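Local structure of aminoglycoside N(3)-acetyltransferase III (Serratia marcescens, 7LAO) at residues A231-R237 with D255-F259; D12-G17 with R239-G244; L148-V152 with T169-Y173; V26-L30 with F99-N103; P179-K183 with H267-P271. The protein transfers the acetyl group of acetyl-CoA to the 3-amino group of 2-deoxystreptamine antibiotics such as gentamicin, kanamycin and tobramycin, and so confers resistance to them. One frame throughout, in Å; residues are numbered along the deposited sequence.

Overall arrangement
Contact 3 is the buried one, its centre about 8 Å from the centre of the chain, and is wholly apolar. Contact 1 shares helix 253-268 with contact 5 and touches contact 3 through Ile256 and Val257; only partly buried, it adds a hydrogen bond from the buried Tyr232 to Asp255 and a salt bridge from exposed Arg237 to its apolar packing. Contacts 2 and 4 both reach the seven-stranded mixed sheet, at outermost strand 239-243 and inner strand 23-28, and both combine leucine packing with bridging waters. Contact 4 meets contact 3 where His27 packs on Thr169. Contact 5, about 33 Å from contact 4 between centres, is a thin surface contact of prolines and one water.

Contact 1 (A231-R237 with D255-F259); sequences AYVELGR and DIVSF
Tyr232 and Asp255 join the 231-237 segment, on helix 224-233, to helix 253-268 through one shared carboxylate oxygen. Tyr232 OH donates to the anti lone pair of Asp255 OD1, 2.6 Å away, with the ring and carboxylate planes 66° apart. The syn lone pair of the same oxygen takes Arg237 NH1 at 2.8 Å in a salt bridge. This bond lies in the guanidinium plane, and the two flat groups are nearly coplanar. An extended arginine chain carries the charge far enough to reach across from the surface, and two donors on one oxygen probably help to keep the aspartate ionised.

The two segments belong to helices linked by the hairpin of strands 239-243 and 246-252, and Phe251 of the second strand packs on both Tyr232 and Ile256. A type I turn runs from Val233 to Gly236, where glycine accommodates the positive phi; the chain then comes round to present Arg237 to the same aspartate as Tyr232.

Aromatic and aliphatic contacts adjoin the polar group. With CG anti to the backbone N (chi1 180°), the Tyr232 ring turns one face to Ile256 and an edge to Phe259. Ile256 CG1 lies over that face, 3.8 Å from the ring centroid, and the edge meets the Phe259 face in an offset edge-to-face pair, centroids 5.4 Å apart. Tyr232 CB also sits over that phenylalanine face as a CH-pi contact. Ala231, with only a CB to place, fits beside the phenylalanine ring, CB 3.9 Å from Phe259 CZ, and Leu235 CD1 meets Phe259 CD2 at 4.0 Å.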
# COMPACT_ATOMS: atom_id res chain seq x y z
N ALA A 231 6.99 -8.48 -15.61
CA ALA A 231 6.59 -9.66 -16.37
C ALA A 231 5.10 -9.65 -16.65
O ALA A 231 4.68 -9.98 -17.77
CB ALA A 231 6.98 -10.95 -15.63
N TYR A 232 4.28 -9.17 -15.67
CA TYR A 232 2.84 -9.12 -15.90
C TYR A 232 2.49 -8.11 -16.98
O TYR A 232 1.61 -8.36 -17.83
CB TYR A 232 2.09 -8.77 -14.60
CG TYR A 232 0.59 -8.70 -14.75
CD1 TYR A 232 -0.21 -9.86 -14.77
CD2 TYR A 232 -0.06 -7.44 -14.84
CE1 TYR A 232 -1.63 -9.78 -14.92
CE2 TYR A 232 -1.45 -7.36 -14.95
CZ TYR A 232 -2.22 -8.50 -14.98
OH TYR A 232 -3.58 -8.37 -15.16
N VAL A 233 3.18 -6.97 -16.99
CA VAL A 233 2.87 -5.96 -18.00
C VAL A 233 2.95 -6.48 -19.45
O VAL A 233 2.19 -6.04 -20.31
CB VAL A 233 3.76 -4.72 -17.76
CG1 VAL A 233 3.94 -3.85 -19.10
CG2 VAL A 233 3.20 -3.92 -16.62
N GLU A 234 3.81 -7.48 -19.72
CA GLU A 234 3.94 -7.98 -21.08
C GLU A 234 2.63 -8.55 -21.64
O GLU A 234 2.42 -8.55 -22.86
CB GLU A 234 5.06 -9.00 -21.14
CG GLU A 234 6.43 -8.43 -20.83
CD GLU A 234 7.56 -9.42 -21.12
OE1 GLU A 234 7.28 -10.65 -21.13
OE2 GLU A 234 8.71 -8.99 -21.34
N LEU A 235 1.73 -9.04 -20.76
CA LEU A 235 0.45 -9.61 -21.21
C LEU A 235 -0.49 -8.58 -21.82
O LEU A 235 -1.42 -8.95 -22.56
CB LEU A 235 -0.28 -10.27 -20.03
CG LEU A 235 0.36 -11.46 -19.33
CD1 LEU A 235 -0.57 -12.00 -18.16
CD2 LEU A 235 0.66 -12.56 -20.30
N GLY A 236 -0.27 -7.29 -21.54
CA GLY A 236 -1.10 -6.27 -22.15
C GLY A 236 -2.52 -6.25 -21.60
O GLY A 236 -3.43 -5.78 -22.28
N ARG A 237 -2.73 -6.78 -20.38
CA ARG A 237 -4.08 -6.80 -19.75
C ARG A 237 -4.39 -5.53 -18.98
O ARG A 237 -5.55 -5.14 -18.89
CB ARG A 237 -4.22 -7.96 -18.75
CG ARG A 237 -4.04 -9.35 -19.44
CD ARG A 237 -4.09 -10.45 -18.33
NE ARG A 237 -4.03 -11.77 -18.95
CZ ARG A 237 -4.22 -12.89 -18.28
NH1 ARG A 237 -4.48 -12.87 -16.96
NH2 ARG A 237 -4.14 -14.04 -18.94
N ASP A 255 -6.01 -10.43 -10.66
CA ASP A 255 -5.29 -11.00 -11.80
C ASP A 255 -3.78 -10.88 -11.62
O ASP A 255 -3.05 -11.85 -11.84
CB ASP A 255 -5.75 -10.32 -13.08
CG ASP A 255 -5.46 -11.20 -14.31
OD1 ASP A 255 -4.70 -10.77 -15.16
OD2 ASP A 255 -5.93 -12.33 -14.38
N ILE A 256 -3.30 -9.74 -11.12
CA ILE A 256 -1.86 -9.61 -10.96
C ILE A 256 -1.36 -10.43 -9.79
O ILE A 256 -0.21 -10.92 -9.81
CB ILE A 256 -1.45 -8.14 -10.85
CG1 ILE A 256 0.02 -8.02 -11.24
CG2 ILE A 256 -1.79 -7.56 -9.38
CD1 ILE A 256 0.45 -6.58 -11.43
N VAL A 257 -2.20 -10.63 -8.77
CA VAL A 257 -1.81 -11.51 -7.68
C VAL A 257 -1.77 -12.95 -8.18
O VAL A 257 -0.85 -13.71 -7.86
CB VAL A 257 -2.79 -11.32 -6.49
CG1 VAL A 257 -2.74 -12.51 -5.52
CG2 VAL A 257 -2.42 -10.03 -5.78
N SER A 258 -2.78 -13.37 -8.94
CA SER A 258 -2.78 -14.74 -9.46
C SER A 258 -1.57 -14.98 -10.38
O SER A 258 -0.87 -15.99 -10.27
CB SER A 258 -4.08 -14.98 -10.22
OG SER A 258 -4.08 -16.27 -10.78
N PHE A 259 -1.28 -13.99 -11.24
CA PHE A 259 -0.08 -14.06 -12.05
C PHE A 259 1.16 -14.20 -11.18
O PHE A 259 2.04 -15.01 -11.45
CB PHE A 259 0.06 -12.81 -12.93
CG PHE A 259 1.34 -12.81 -13.73
CD1 PHE A 259 2.51 -12.24 -13.24
CD2 PHE A 259 1.37 -13.46 -14.96
CE1 PHE A 259 3.71 -12.30 -14.06
CE2 PHE A 259 2.54 -13.48 -15.73
CZ PHE A 259 3.68 -12.91 -15.26

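Contact 2 (D12-G17 with R239-G244); sequences DLHGLG and REGIVG
Arg239, first in strand 239-243, folds its side chain back over the C-terminal turn of helix 6-16. Bends at chi2 and chi3 lay one guanidinium face over Leu16 O, a buried carbonyl with no hydrogen-bonding partner in the model, and NH2 makes a weak hydrogen bond to Gly15 O at 2.8 Å. One water joins NH2 to His14 O, and another links Arg239 NE to Glu240 O. The helix ends in a Schellman motif at Gly17, whose positive phi suits glycine.

Glu240 turns away to bond His238. Leu16 CD1 presses tightly on the backbone, 3.2 Å from Gly241 N, where glycine has no side chain to obstruct it. Ile242 O is tied through a water to Asp12 O. Val243 sets CG1 against Leu13 CD2 and CG2 against Leu16 CD2, each at 4.0 Å, a branched residue serving two leucines. Gly244 N donates to Asp12 OD2 at 3.0 Å, with an almost straight N-H...O angle of 172°; a water bridging OD2 and Gly244 O is this oxygen's second partner.

The axes of 12-16 and 239-243 run antiparallel, approaching to 7.8 Å. Polar grips at both ends of a leucine-valine centre imply that side chains and waters hold the helix across the sheet's outermost strands.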
# COMPACT_ATOMS: atom_id res chain seq x y z
N ASP A 12 -9.10 12.13 -16.84
CA ASP A 12 -7.97 11.23 -17.09
C ASP A 12 -8.16 9.86 -16.40
O ASP A 12 -7.87 8.81 -16.98
CB ASP A 12 -6.66 11.86 -16.62
CG ASP A 12 -6.31 13.19 -17.36
OD1 ASP A 12 -6.84 13.41 -18.47
OD2 ASP A 12 -5.47 13.96 -16.83
N LEU A 13 -8.62 9.86 -15.14
CA LEU A 13 -8.90 8.63 -14.43
C LEU A 13 -9.92 7.77 -15.17
O LEU A 13 -9.75 6.55 -15.32
CB LEU A 13 -9.43 8.99 -13.03
CG LEU A 13 -8.33 9.60 -12.16
CD1 LEU A 13 -9.01 10.15 -10.83
CD2 LEU A 13 -7.21 8.59 -11.86
N HIS A 14 -11.02 8.39 -15.60
CA HIS A 14 -12.01 7.64 -16.36
C HIS A 14 -11.41 7.07 -17.63
O HIS A 14 -11.65 5.91 -17.97
CB HIS A 14 -13.18 8.56 -16.69
CG HIS A 14 -14.36 7.83 -17.24
ND1 HIS A 14 -14.55 7.63 -18.59
CD2 HIS A 14 -15.39 7.21 -16.61
CE1 HIS A 14 -15.67 6.95 -18.77
NE2 HIS A 14 -16.20 6.68 -17.59
N GLY A 15 -10.61 7.87 -18.34
CA GLY A 15 -10.00 7.37 -19.55
C GLY A 15 -9.04 6.24 -19.28
O GLY A 15 -8.78 5.43 -20.16
N LEU A 16 -8.51 6.16 -18.06
CA LEU A 16 -7.59 5.08 -17.74
C LEU A 16 -8.33 3.81 -17.35
O LEU A 16 -7.73 2.72 -17.25
CB LEU A 16 -6.64 5.53 -16.63
CG LEU A 16 -5.48 4.66 -16.20
CD1 LEU A 16 -4.41 4.49 -17.33
CD2 LEU A 16 -4.90 5.21 -14.93
N GLY A 17 -9.63 3.93 -17.12
CA GLY A 17 -10.45 2.79 -16.80
C GLY A 17 -11.10 2.83 -15.44
O GLY A 17 -11.84 1.89 -15.11
N ARG A 239 -4.03 -1.32 -18.01
CA ARG A 239 -4.22 -0.09 -18.78
C ARG A 239 -3.13 0.90 -18.42
O ARG A 239 -2.70 0.97 -17.25
CB ARG A 239 -5.58 0.57 -18.48
CG ARG A 239 -6.80 -0.30 -18.83
CD ARG A 239 -7.15 -0.14 -20.32
NE ARG A 239 -7.72 1.18 -20.52
CZ ARG A 239 -9.02 1.46 -20.41
NH1 ARG A 239 -9.89 0.50 -20.13
NH2 ARG A 239 -9.45 2.71 -20.56
N GLU A 240 -2.72 1.69 -19.40
CA GLU A 240 -1.73 2.76 -19.24
C GLU A 240 -2.30 4.05 -19.79
O GLU A 240 -3.05 4.03 -20.76
CB GLU A 240 -0.39 2.47 -20.02
CG GLU A 240 0.28 1.12 -19.61
CD GLU A 240 1.61 0.86 -20.27
OE1 GLU A 240 2.26 1.82 -20.75
OE2 GLU A 240 2.03 -0.32 -20.33
N GLY A 241 -1.87 5.18 -19.22
CA GLY A 241 -2.23 6.46 -19.78
C GLY A 241 -1.73 7.54 -18.85
O GLY A 241 -1.19 7.25 -17.77
N ILE A 242 -1.99 8.79 -19.22
CA ILE A 242 -1.48 9.92 -18.45
C ILE A 242 -2.58 10.39 -17.52
O ILE A 242 -3.72 10.53 -17.94
CB ILE A 242 -1.03 11.08 -19.35
CG1 ILE A 242 0.11 10.63 -20.27
CG2 ILE A 242 -0.60 12.29 -18.50
CD1 ILE A 242 1.32 10.21 -19.48
N VAL A 243 -2.22 10.74 -16.29
CA VAL A 243 -3.14 11.39 -15.37
C VAL A 243 -2.45 12.64 -14.87
O VAL A 243 -1.43 12.55 -14.19
CB VAL A 243 -3.55 10.47 -14.20
CG1 VAL A 243 -4.52 11.24 -13.31
CG2 VAL A 243 -4.13 9.15 -14.75
N GLY A 244 -2.99 13.81 -15.22
CA GLY A 244 -2.26 15.03 -14.92
C GLY A 244 -1.10 15.08 -15.89
O GLY A 244 -1.32 15.10 -17.10
O HOH W 1 -5.63 8.65 -18.73
O HOH W 2 -3.33 15.13 -18.56
O HOH W 3 -11.92 4.20 -20.44
O HOH W 4 -5.97 3.82 -21.05

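Contact 3 (L148-V152 with T169-Y173); sequences LERFV and TVLHY
Tyr173 turns its ring toward helix 147-153 because CG stands anti to the backbone N (chi1 171°), which lays one face beneath the backbone of Glu149. Val170 has CG2 in the same relation to its own N, and that methyl is thereby aimed at Val152 and Phe151.

Glu149 CA stands over the tyrosine face, 4.1 Å from the ring centroid and 22° off the normal, a CH-pi contact. Glu149 CB comes still lower, 3.5 Å from Tyr173 CE1, near the hydroxyl end of the ring. The glutamate serves here through its aliphatic stem, its carboxylate being engaged by Gly145 N. At the backbone end of the tyrosine, its CB slides past Leu148 CB at 4.0 Å, the two side chains running in opposite directions.

This is a helix-to-helix packing in the middle of the domain: the strand 157-161 lies between helices 147-153 and 170-177 in the sequence, and Phe151 reaches Met25 of strand 23-28 and Met58 of strand 56-60. Helix 253-268 adds Ile256 and Val257 against Val170.

Compact, branched valines suit the narrow part of the interface. Val152 CG2 and Val170 CG2 are only 3.5 Å apart, tighter than usual for methyl groups. The same Val170 methyl meets the edge of Phe151 in the ring plane, 3.8 Å from CD2; elsewhere Leu148 CD1 lies 3.5 Å from Thr169 O, near Val170 CA.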
# COMPACT_ATOMS: atom_id res chain seq x y z
N LEU A 148 -4.78 -6.26 2.66
CA LEU A 148 -4.51 -6.61 1.25
C LEU A 148 -5.33 -7.82 0.82
O LEU A 148 -5.84 -7.87 -0.32
CB LEU A 148 -3.02 -6.92 1.04
CG LEU A 148 -2.07 -5.74 1.12
CD1 LEU A 148 -0.71 -6.25 0.64
CD2 LEU A 148 -2.57 -4.55 0.26
N GLU A 149 -5.48 -8.79 1.73
CA GLU A 149 -6.26 -9.98 1.37
C GLU A 149 -7.69 -9.59 1.06
O GLU A 149 -8.30 -10.10 0.11
CB GLU A 149 -6.21 -11.05 2.49
CG GLU A 149 -7.29 -12.16 2.28
CD GLU A 149 -7.32 -13.24 3.38
OE1 GLU A 149 -7.69 -14.39 3.06
OE2 GLU A 149 -7.02 -12.94 4.55
N ARG A 150 -8.26 -8.65 1.84
CA ARG A 150 -9.64 -8.28 1.59
C ARG A 150 -9.76 -7.35 0.40
O ARG A 150 -10.78 -7.36 -0.30
CB ARG A 150 -10.25 -7.67 2.87
CG ARG A 150 -10.25 -8.77 4.02
CD ARG A 150 -10.89 -8.31 5.33
NE ARG A 150 -10.13 -7.20 5.93
CZ ARG A 150 -9.07 -7.33 6.73
NH1 ARG A 150 -8.58 -8.51 7.07
NH2 ARG A 150 -8.50 -6.27 7.22
N PHE A 151 -8.75 -6.52 0.17
CA PHE A 151 -8.70 -5.68 -1.03
C PHE A 151 -8.75 -6.55 -2.29
O PHE A 151 -9.55 -6.29 -3.20
CB PHE A 151 -7.44 -4.82 -0.99
CG PHE A 151 -7.10 -4.13 -2.32
CD1 PHE A 151 -7.81 -2.99 -2.76
CD2 PHE A 151 -6.05 -4.59 -3.07
CE1 PHE A 151 -7.44 -2.36 -4.00
CE2 PHE A 151 -5.67 -3.97 -4.30
CZ PHE A 151 -6.36 -2.88 -4.76
N VAL A 152 -7.98 -7.64 -2.30
CA VAL A 152 -8.01 -8.60 -3.43
C VAL A 152 -9.36 -9.29 -3.51
O VAL A 152 -9.97 -9.36 -4.58
CB VAL A 152 -6.88 -9.63 -3.31
CG1 VAL A 152 -6.98 -10.71 -4.41
CG2 VAL A 152 -5.56 -8.91 -3.33
N THR A 169 1.98 -2.61 -3.98
CA THR A 169 2.02 -3.25 -2.67
C THR A 169 1.23 -4.55 -2.63
O THR A 169 1.59 -5.49 -1.90
CB THR A 169 1.46 -2.28 -1.62
OG1 THR A 169 2.25 -1.08 -1.65
CG2 THR A 169 1.50 -2.89 -0.22
N VAL A 170 0.17 -4.66 -3.42
CA VAL A 170 -0.60 -5.91 -3.38
C VAL A 170 0.24 -7.13 -3.76
O VAL A 170 -0.14 -8.27 -3.42
CB VAL A 170 -1.85 -5.74 -4.27
CG1 VAL A 170 -1.52 -5.91 -5.81
CG2 VAL A 170 -2.93 -6.70 -3.85
N LEU A 171 1.37 -6.95 -4.47
CA LEU A 171 2.16 -8.12 -4.80
C LEU A 171 2.89 -8.67 -3.58
O LEU A 171 3.37 -9.80 -3.62
CB LEU A 171 3.16 -7.83 -5.95
CG LEU A 171 2.47 -7.93 -7.32
CD1 LEU A 171 3.36 -7.35 -8.48
CD2 LEU A 171 2.06 -9.37 -7.66
N HIS A 172 3.00 -7.90 -2.50
CA HIS A 172 3.45 -8.50 -1.24
C HIS A 172 2.45 -9.55 -0.73
O HIS A 172 2.85 -10.50 -0.05
CB HIS A 172 3.67 -7.42 -0.18
CG HIS A 172 4.87 -6.57 -0.45
ND1 HIS A 172 6.13 -7.10 -0.64
CD2 HIS A 172 4.99 -5.22 -0.61
CE1 HIS A 172 6.99 -6.12 -0.87
NE2 HIS A 172 6.32 -4.97 -0.85
N TYR A 173 1.15 -9.39 -1.02
CA TYR A 173 0.20 -10.43 -0.64
C TYR A 173 0.45 -11.73 -1.44
O TYR A 173 0.43 -12.83 -0.87
CB TYR A 173 -1.21 -9.90 -0.82
CG TYR A 173 -2.27 -10.94 -0.67
CD1 TYR A 173 -2.56 -11.49 0.60
CD2 TYR A 173 -2.97 -11.40 -1.79
CE1 TYR A 173 -3.54 -12.51 0.73
CE2 TYR A 173 -3.95 -12.37 -1.66
CZ TYR A 173 -4.22 -12.91 -0.41
OH TYR A 173 -5.18 -13.86 -0.36

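Contact 4 (V26-L30 with F99-N103); sequences VHASL and FGLLN
Leu102 CD2 makes the innermost touch, lying 3.7 Å from Val26 CG1 and 4.1 Å from Ala28 CB, so that one methyl spans two residues on the same side of strand 23-28. With CG anti to its backbone N (chi1 -168°), the leucine reaches from helix 102-108 toward the strand. Leu30 CD1 covers the turn beside it, 3.5 Å from Leu102 N and 3.8 Å from Leu101 CB. Small Ala28 keeps the approach close, and Gly100 passes Ala28 O so closely that a CB there would clash.

Strand 23-28 is an inner strand of the mixed sheet, flanked by strands 56-60 and 157-161, and Ser29 at its end is the N-cap of helix 30-33, its OG bonding Ala32 N. The end-to-end directions of 26-30 and 99-102 differ by 78°.

Waters fill the polar part of the interface. One is held by Ala28 O and Leu102 N, 2.9 Å from that nitrogen; another connects Leu30 N with Leu101 N; a third lies between His27 ND1 and Phe99 O. Further out, Val43 and Val44 of helix 40-51 press on Leu102, and Phe99 stacks on Tyr60, its side chain about 4 Å from a bound HEPES molecule, probably from the crystallisation liquor.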
# COMPACT_ATOMS: atom_id res chain seq x y z
N VAL A 26 -4.39 3.41 -4.39
CA VAL A 26 -3.59 4.39 -5.15
C VAL A 26 -2.17 4.45 -4.60
O VAL A 26 -1.97 4.60 -3.39
CB VAL A 26 -4.24 5.79 -5.07
CG1 VAL A 26 -3.55 6.81 -6.04
CG2 VAL A 26 -5.74 5.73 -5.29
N HIS A 27 -1.18 4.44 -5.50
CA HIS A 27 0.19 4.81 -5.14
C HIS A 27 0.54 5.98 -6.04
O HIS A 27 0.49 5.84 -7.26
CB HIS A 27 1.18 3.66 -5.36
CG HIS A 27 0.74 2.36 -4.75
ND1 HIS A 27 1.00 2.03 -3.43
CD2 HIS A 27 0.05 1.32 -5.27
CE1 HIS A 27 0.49 0.84 -3.17
NE2 HIS A 27 -0.10 0.39 -4.26
N ALA A 28 0.89 7.12 -5.46
CA ALA A 28 1.10 8.29 -6.32
C ALA A 28 2.45 8.94 -6.07
O ALA A 28 2.98 8.91 -4.95
CB ALA A 28 0.02 9.36 -6.13
N SER A 29 3.01 9.54 -7.13
CA SER A 29 3.97 10.62 -6.99
C SER A 29 3.27 11.89 -7.46
O SER A 29 3.00 12.07 -8.65
CB SER A 29 5.25 10.42 -7.79
OG SER A 29 5.85 11.71 -8.00
N LEU A 30 2.93 12.76 -6.50
CA LEU A 30 2.19 13.97 -6.84
C LEU A 30 3.04 14.95 -7.61
O LEU A 30 2.47 15.87 -8.22
CB LEU A 30 1.65 14.65 -5.57
CG LEU A 30 0.64 13.69 -4.93
CD1 LEU A 30 0.27 14.11 -3.52
CD2 LEU A 30 -0.61 13.59 -5.80
N PHE A 99 5.75 6.70 0.89
CA PHE A 99 4.61 6.15 0.18
C PHE A 99 3.71 7.23 -0.43
O PHE A 99 2.69 6.88 -1.05
CB PHE A 99 3.78 5.23 1.10
CG PHE A 99 4.55 4.04 1.61
CD1 PHE A 99 5.69 3.59 0.93
CD2 PHE A 99 4.16 3.37 2.76
CE1 PHE A 99 6.41 2.49 1.38
CE2 PHE A 99 4.86 2.27 3.24
CZ PHE A 99 5.99 1.82 2.56
N GLY A 100 4.07 8.50 -0.29
CA GLY A 100 3.43 9.60 -0.99
C GLY A 100 2.61 10.54 -0.13
O GLY A 100 1.94 10.14 0.83
N LEU A 101 2.61 11.83 -0.50
CA LEU A 101 1.87 12.83 0.24
C LEU A 101 0.36 12.61 0.16
O LEU A 101 -0.38 13.13 1.00
CB LEU A 101 2.23 14.21 -0.30
CG LEU A 101 1.54 15.44 0.30
CD1 LEU A 101 1.66 15.41 1.82
CD2 LEU A 101 2.07 16.77 -0.30
N LEU A 102 -0.10 11.86 -0.84
CA LEU A 102 -1.53 11.63 -1.00
C LEU A 102 -2.14 10.92 0.21
O LEU A 102 -3.32 11.15 0.53
CB LEU A 102 -1.79 10.80 -2.25
CG LEU A 102 -3.25 10.73 -2.69
CD1 LEU A 102 -3.65 12.14 -3.11
CD2 LEU A 102 -3.36 9.78 -3.90
N ASN A 103 -1.40 10.02 0.86
CA ASN A 103 -2.05 9.28 1.98
C ASN A 103 -2.45 10.22 3.13
O ASN A 103 -3.44 9.97 3.84
CB ASN A 103 -1.14 8.16 2.46
CG ASN A 103 -1.04 7.04 1.43
OD1 ASN A 103 -2.04 6.67 0.81
ND2 ASN A 103 0.19 6.55 1.18
O HOH W 5 -1.86 7.09 -1.83
O HOH W 6 -0.27 4.01 -1.07
O HOH W 7 2.72 3.84 -2.08
O HOH W 8 0.81 7.51 -2.59
O HOH W 9 1.29 10.57 -3.01
O HOH W 10 3.93 12.26 -3.49

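Contact 5 (P179-K183 with H267-P271); sequences PIPNK and HFGAP
This is a thin surface contact, without direct hydrogen bonds, between the loop that follows helix 170-177 and the C-terminal end of the chain as it leaves helix 253-268. Ile180 and Phe268 form its more sheltered side. Ile180 CD1 lies 4.2 Å from Phe268 CB, and Ile180 CG2 rests 4.1 Å from Gly269 N. The isoleucine holds CG1 between its backbone N and carbonyl carbon (chi1 67°), which directs that branch toward Phe268 while CG2 covers the glycine backbone. A branched aliphatic residue can thus serve two neighbours. The phenylalanine ring itself leads away to meet Phe216, and Leu213 touches both Ile180 and Phe268.

Pro181 extends the contact outward. Its CD lies 3.8 Å from Phe268 O, and its CG is 4.2 Å from Pro271 CG; rigid proline rings give compact apolar surface without a backbone N-H that needs an acceptor. Asn182 brings ND2 to 3.8 Å from Pro271 CB, a van der Waals approach only; the polar amide suits this exposed position, and asparagine tolerates the positive phi well. Pro271 is poorly ordered, so this outer rim is probably loose.

One water supplies the polar link, donating to Pro181 O at 2.7 Å and to Phe268 O at 2.8 Å. It bridges two carbonyls, which as acceptors cannot bond each other directly. The C-terminal tail after helix 253-268 thus packs on the loop joining helix 170-177 to strand 185-192.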
# COMPACT_ATOMS: atom_id res chain seq x y z
N PRO A 179 3.06 -20.76 -2.74
CA PRO A 179 3.52 -22.05 -2.16
C PRO A 179 4.95 -22.39 -2.55
O PRO A 179 5.23 -23.34 -3.29
CB PRO A 179 2.53 -23.04 -2.76
CG PRO A 179 2.24 -22.45 -4.14
CD PRO A 179 2.18 -20.97 -3.91
N ILE A 180 5.91 -21.63 -2.05
CA ILE A 180 7.30 -21.88 -2.42
C ILE A 180 8.12 -21.95 -1.15
O ILE A 180 7.74 -21.35 -0.13
CB ILE A 180 7.82 -20.80 -3.36
CG1 ILE A 180 7.89 -19.46 -2.61
CG2 ILE A 180 6.93 -20.68 -4.64
CD1 ILE A 180 8.50 -18.37 -3.44
N PRO A 181 9.26 -22.63 -1.15
CA PRO A 181 10.13 -22.66 0.03
C PRO A 181 11.10 -21.49 0.15
O PRO A 181 11.24 -20.67 -0.78
CB PRO A 181 10.91 -23.96 -0.17
CG PRO A 181 11.02 -24.09 -1.63
CD PRO A 181 9.75 -23.55 -2.21
N ASN A 182 11.80 -21.44 1.29
CA ASN A 182 12.90 -20.51 1.54
C ASN A 182 12.45 -19.06 1.64
O ASN A 182 13.28 -18.16 1.51
CB ASN A 182 13.99 -20.66 0.48
CG ASN A 182 14.47 -22.08 0.35
OD1 ASN A 182 14.40 -22.85 1.31
ND2 ASN A 182 14.95 -22.44 -0.83
N LYS A 183 11.16 -18.82 1.85
CA LYS A 183 10.68 -17.45 2.00
C LYS A 183 11.26 -16.80 3.25
O LYS A 183 11.35 -17.42 4.31
CB LYS A 183 9.15 -17.43 2.06
CG LYS A 183 8.50 -17.63 0.70
CD LYS A 183 7.05 -17.13 0.67
CE LYS A 183 6.07 -18.20 1.12
NZ LYS A 183 4.67 -17.77 0.82
N HIS A 267 9.00 -20.33 -11.08
CA HIS A 267 10.41 -19.96 -11.03
C HIS A 267 11.11 -20.38 -9.75
O HIS A 267 12.30 -20.67 -9.78
CB HIS A 267 10.58 -18.45 -11.23
CG HIS A 267 10.31 -18.02 -12.64
ND1 HIS A 267 9.04 -17.79 -13.13
CD2 HIS A 267 11.15 -17.80 -13.68
CE1 HIS A 267 9.10 -17.45 -14.40
NE2 HIS A 267 10.37 -17.43 -14.76
N PHE A 268 10.41 -20.44 -8.64
CA PHE A 268 11.10 -20.74 -7.39
C PHE A 268 10.48 -21.92 -6.66
O PHE A 268 10.89 -22.22 -5.54
CB PHE A 268 11.15 -19.48 -6.53
CG PHE A 268 11.87 -18.35 -7.21
CD1 PHE A 268 11.17 -17.39 -7.92
CD2 PHE A 268 13.26 -18.30 -7.21
CE1 PHE A 268 11.84 -16.36 -8.60
CE2 PHE A 268 13.93 -17.27 -7.87
CZ PHE A 268 13.22 -16.30 -8.57
N GLY A 269 9.51 -22.60 -7.26
CA GLY A 269 8.92 -23.75 -6.61
C GLY A 269 9.76 -24.99 -6.68
O GLY A 269 9.37 -26.01 -6.11
N ALA A 270 10.90 -24.93 -7.37
CA ALA A 270 11.79 -26.06 -7.59
C ALA A 270 12.60 -26.40 -6.33
O ALA A 270 12.70 -27.58 -5.99
CB ALA A 270 12.73 -25.78 -8.77
N PRO A 271 13.19 -25.41 -5.62
CA PRO A 271 13.92 -25.80 -4.41
C PRO A 271 13.01 -26.30 -3.28
O PRO A 271 13.48 -26.79 -2.24
CB PRO A 271 14.65 -24.51 -4.00
CG PRO A 271 13.84 -23.41 -4.60
CD PRO A 271 13.35 -23.96 -5.90
O HOH W 11 11.82 -20.70 -3.37